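PDB 5BZ1: suppressor protein MPT5, which binds mRNAs through its Pumilio-homology domain, recognising a UGUA-type element in their 3' untranslated regions to regulate them post-transcriptionally. Local coordinates for residues A[40-45]-A[72-77]. Sequence-based numbering, arbitrary orientation.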
ATOM      1  N   MET A  40      13.312 -38.957  12.358  1.00 37.90           N
ATOM      2  CA  MET A  40      12.892 -40.217  11.749  1.00 38.30           C
ATOM      3  C   MET A  40      11.478 -40.158  11.179  1.00 34.69           C
ATOM      4  O   MET A  40      11.236 -40.636  10.070  1.00 36.66           O
ATOM      5  CB  MET A  40      13.017 -41.380  12.731  1.00 43.34           C
ATOM      6  CG  MET A  40      12.827 -42.733  12.074  1.00 47.08           C
ATOM      7  SD  MET A  40      13.158 -44.085  13.205  1.00 74.09           S
ATOM      8  CE  MET A  40      11.899 -43.777  14.443  1.00 57.59           C
ATOM      9  N   VAL A  41      10.544 -39.571  11.922  1.00 34.71           N
ATOM     10  CA  VAL A  41       9.182 -39.443  11.416  1.00 33.53           C
ATOM     11  C   VAL A  41       9.149 -38.478  10.234  1.00 35.12           C
ATOM     12  O   VAL A  41       8.336 -38.633   9.332  1.00 32.87           O
ATOM     13  CB  VAL A  41       8.162 -39.028  12.513  1.00 42.01           C
ATOM     14  CG1 VAL A  41       8.179 -37.520  12.743  1.00 38.89           C
ATOM     15  CG2 VAL A  41       6.765 -39.474  12.125  1.00 36.38           C
ATOM     16  N   ARG A  42      10.054 -37.501  10.237  1.00 37.74           N
ATOM     17  CA  ARG A  42      10.138 -36.518   9.163  1.00 36.80           C
ATOM     18  C   ARG A  42      10.567 -37.207   7.872  1.00 34.61           C
ATOM     19  O   ARG A  42       9.910 -37.077   6.833  1.00 35.76           O
ATOM     20  CB  ARG A  42      11.143 -35.419   9.527  1.00 33.29           C
ATOM     21  CG  ARG A  42      11.363 -34.366   8.443  1.00 31.75           C
ATOM     22  CD  ARG A  42      12.617 -33.542   8.716  1.00 32.46           C
ATOM     23  NE  ARG A  42      13.814 -34.373   8.686  1.00 35.07           N
ATOM     24  CZ  ARG A  42      14.998 -34.016   9.172  1.00 37.40           C
ATOM     25  NH1 ARG A  42      15.161 -32.832   9.743  1.00 33.79           N
ATOM     26  NH2 ARG A  42      16.022 -34.855   9.097  1.00 43.27           N
ATOM     27  N   ASP A  43      11.663 -37.954   7.957  1.00 30.44           N
ATOM     28  CA  ASP A  43      12.237 -38.630   6.802  1.00 36.04           C
ATOM     29  C   ASP A  43      11.320 -39.720   6.238  1.00 40.49           C
ATOM     30  O   ASP A  43      11.169 -39.839   5.023  1.00 44.28           O
ATOM     31  CB  ASP A  43      13.609 -39.209   7.161  1.00 32.57           C
ATOM     32  CG  ASP A  43      14.619 -38.135   7.525  1.00 40.83           C
ATOM     33  OD1 ASP A  43      14.413 -36.969   7.130  1.00 42.82           O
ATOM     34  OD2 ASP A  43      15.619 -38.459   8.200  1.00 44.15           O
ATOM     35  N   LEU A  44      10.711 -40.512   7.118  1.00 33.82           N
ATOM     36  CA  LEU A  44       9.788 -41.565   6.693  1.00 37.18           C
ATOM     37  C   LEU A  44       8.564 -40.970   5.991  1.00 41.51           C
ATOM     38  O   LEU A  44       8.179 -41.400   4.900  1.00 41.69           O
ATOM     39  CB  LEU A  44       9.351 -42.412   7.893  1.00 32.27           C
ATOM     40  CG  LEU A  44      10.390 -43.366   8.491  1.00 39.21           C
ATOM     41  CD1 LEU A  44       9.970 -43.859   9.869  1.00 37.73           C
ATOM     42  CD2 LEU A  44      10.620 -44.547   7.570  1.00 41.75           C
ATOM     43  N   MET A  45       7.970 -39.970   6.631  1.00 38.31           N
ATOM     44  CA  MET A  45       6.806 -39.259   6.119  1.00 40.14           C
ATOM     45  C   MET A  45       7.086 -38.651   4.745  1.00 38.98           C
ATOM     46  O   MET A  45       6.279 -38.776   3.819  1.00 34.47           O
ATOM     47  CB  MET A  45       6.455 -38.150   7.108  1.00 47.19           C
ATOM     48  CG  MET A  45       5.245 -37.325   6.803  1.00 49.51           C
ATOM     49  SD  MET A  45       5.250 -35.902   7.911  1.00 39.58           S
ATOM     50  CE  MET A  45       5.514 -36.691   9.501  1.00 32.18           C
ATOM     51  N   TYR A  72      10.939 -28.202  10.162  1.00 34.07           N
ATOM     52  CA  TYR A  72      11.825 -29.340  10.418  1.00 34.99           C
ATOM     53  C   TYR A  72      12.590 -29.856   9.194  1.00 35.02           C
ATOM     54  O   TYR A  72      13.615 -30.523   9.340  1.00 33.61           O
ATOM     55  CB  TYR A  72      11.036 -30.489  11.055  1.00 35.11           C
ATOM     56  CG  TYR A  72      10.366 -30.126  12.360  1.00 35.61           C
ATOM     57  CD1 TYR A  72      11.062 -30.189  13.557  1.00 37.31           C
ATOM     58  CD2 TYR A  72       9.038 -29.724  12.396  1.00 33.76           C
ATOM     59  CE1 TYR A  72      10.456 -29.861  14.755  1.00 38.82           C
ATOM     60  CE2 TYR A  72       8.425 -29.392  13.590  1.00 39.10           C
ATOM     61  CZ  TYR A  72       9.141 -29.464  14.764  1.00 39.49           C
ATOM     62  OH  TYR A  72       8.538 -29.137  15.955  1.00 47.14           O
ATOM     63  N   LEU A  73      12.091 -29.557   7.996  1.00 32.37           N
ATOM     64  CA  LEU A  73      12.704 -30.037   6.753  1.00 31.33           C
ATOM     65  C   LEU A  73      14.158 -29.587   6.597  1.00 37.49           C
ATOM     66  O   LEU A  73      14.511 -28.464   6.962  1.00 32.94           O
ATOM     67  CB  LEU A  73      11.903 -29.570   5.530  1.00 30.75           C
ATOM     68  CG  LEU A  73      10.499 -30.136   5.303  1.00 29.83           C
ATOM     69  CD1 LEU A  73       9.873 -29.552   4.040  1.00 31.40           C
ATOM     70  CD2 LEU A  73      10.534 -31.650   5.225  1.00 31.41           C
ATOM     71  N   THR A  74      14.999 -30.469   6.060  1.00 39.65           N
ATOM     72  CA  THR A  74      16.356 -30.093   5.677  1.00 38.55           C
ATOM     73  C   THR A  74      16.260 -29.148   4.488  1.00 32.50           C
ATOM     74  O   THR A  74      15.209 -29.052   3.859  1.00 30.77           O
ATOM     75  CB  THR A  74      17.185 -31.314   5.250  1.00 39.20           C
ATOM     76  OG1 THR A  74      16.609 -31.893   4.072  1.00 38.09           O
ATOM     77  CG2 THR A  74      17.234 -32.362   6.362  1.00 38.45           C
ATOM     78  N   ALA A  75      17.353 -28.456   4.178  1.00 36.07           N
ATOM     79  CA  ALA A  75      17.383 -27.572   3.019  1.00 41.00           C
ATOM     80  C   ALA A  75      17.114 -28.357   1.738  1.00 39.44           C
ATOM     81  O   ALA A  75      16.391 -27.887   0.857  1.00 33.52           O
ATOM     82  CB  ALA A  75      18.711 -26.857   2.929  1.00 41.67           C
ATOM     83  N   GLU A  76      17.706 -29.545   1.640  1.00 35.07           N
ATOM     84  CA  GLU A  76      17.475 -30.422   0.497  1.00 39.21           C
ATOM     85  C   GLU A  76      15.997 -30.779   0.360  1.00 35.90           C
ATOM     86  O   GLU A  76      15.432 -30.691  -0.731  1.00 31.13           O
ATOM     87  CB  GLU A  76      18.304 -31.703   0.616  1.00 45.41           C
ATOM     88  CG  GLU A  76      19.585 -31.696  -0.200  1.00 61.66           C
ATOM     89  CD  GLU A  76      20.161 -33.088  -0.392  1.00 80.75           C
ATOM     90  OE1 GLU A  76      19.952 -33.950   0.489  1.00 85.20           O
ATOM     91  OE2 GLU A  76      20.819 -33.319  -1.429  1.00 85.38           O
ATOM     92  N   GLN A  77      15.381 -31.184   1.468  1.00 33.10           N
ATOM     93  CA  GLN A  77      13.970 -31.561   1.474  1.00 30.49           C
ATOM     94  C   GLN A  77      13.050 -30.404   1.078  1.00 32.76           C
ATOM     95  O   GLN A  77      12.084 -30.598   0.342  1.00 30.50           O
ATOM     96  CB  GLN A  77      13.561 -32.128   2.841  1.00 30.66           C
ATOM     97  CG  GLN A  77      14.033 -33.564   3.102  1.00 31.98           C
ATOM     98  CD  GLN A  77      13.866 -33.983   4.556  1.00 38.47           C
ATOM     99  OE1 GLN A  77      13.814 -33.143   5.455  1.00 38.60           O
ATOM    100  NE2 GLN A  77      13.782 -35.290   4.791  1.00 36.14           N
TER
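Arg42 reaches from helix 38-49 to Tyr72, Leu73 and Thr74 in the turn leading into helix 75-85. Its CB points toward that turn, and CG, anti to the backbone N (chi1 177°), brings Arg42 CG to 4.3 Å from Leu73 CD2. Arg42 CD comes 3.2 Å from Tyr72 O, with Gln77 OE1 and Leu73 CA a little farther off. A bend at chi3 places Arg42 NE, which hydrogen-bonds Asp43 OD1 (3.1 Å) within a salt bridge. Arg42 NH1 donates to Tyr72 O (2.8 Å; C=O...donor angle 157°) at the guanidinium edge. Arg42 NH2 adds a weak bond to Asp43 OD1, and Thr74 CG2 sits over one guanidinium face, toward its rim. Gln77 NE2 meets Asp43 OD1 on the anti side (2.9 Å), from the opposite face of the carboxylate to Arg42 NE. Gln77 OE1 accepts from Thr74 N, and Gln77 N donates to OG1 of Thr74, the N-cap residue: a capping box starting helix 75-85. An alanine in place of Arg42 would probably leave Tyr72 O without this donor and Asp43 without its salt-bridge partner. The contact joins Pumilio repeats 1 and 2 near the surface, with Leu32 of helix 22-32 touching Arg42 and Tyr72, and Tyr46 OH of helix 38-49 hydrogen-bonding Gln77 O.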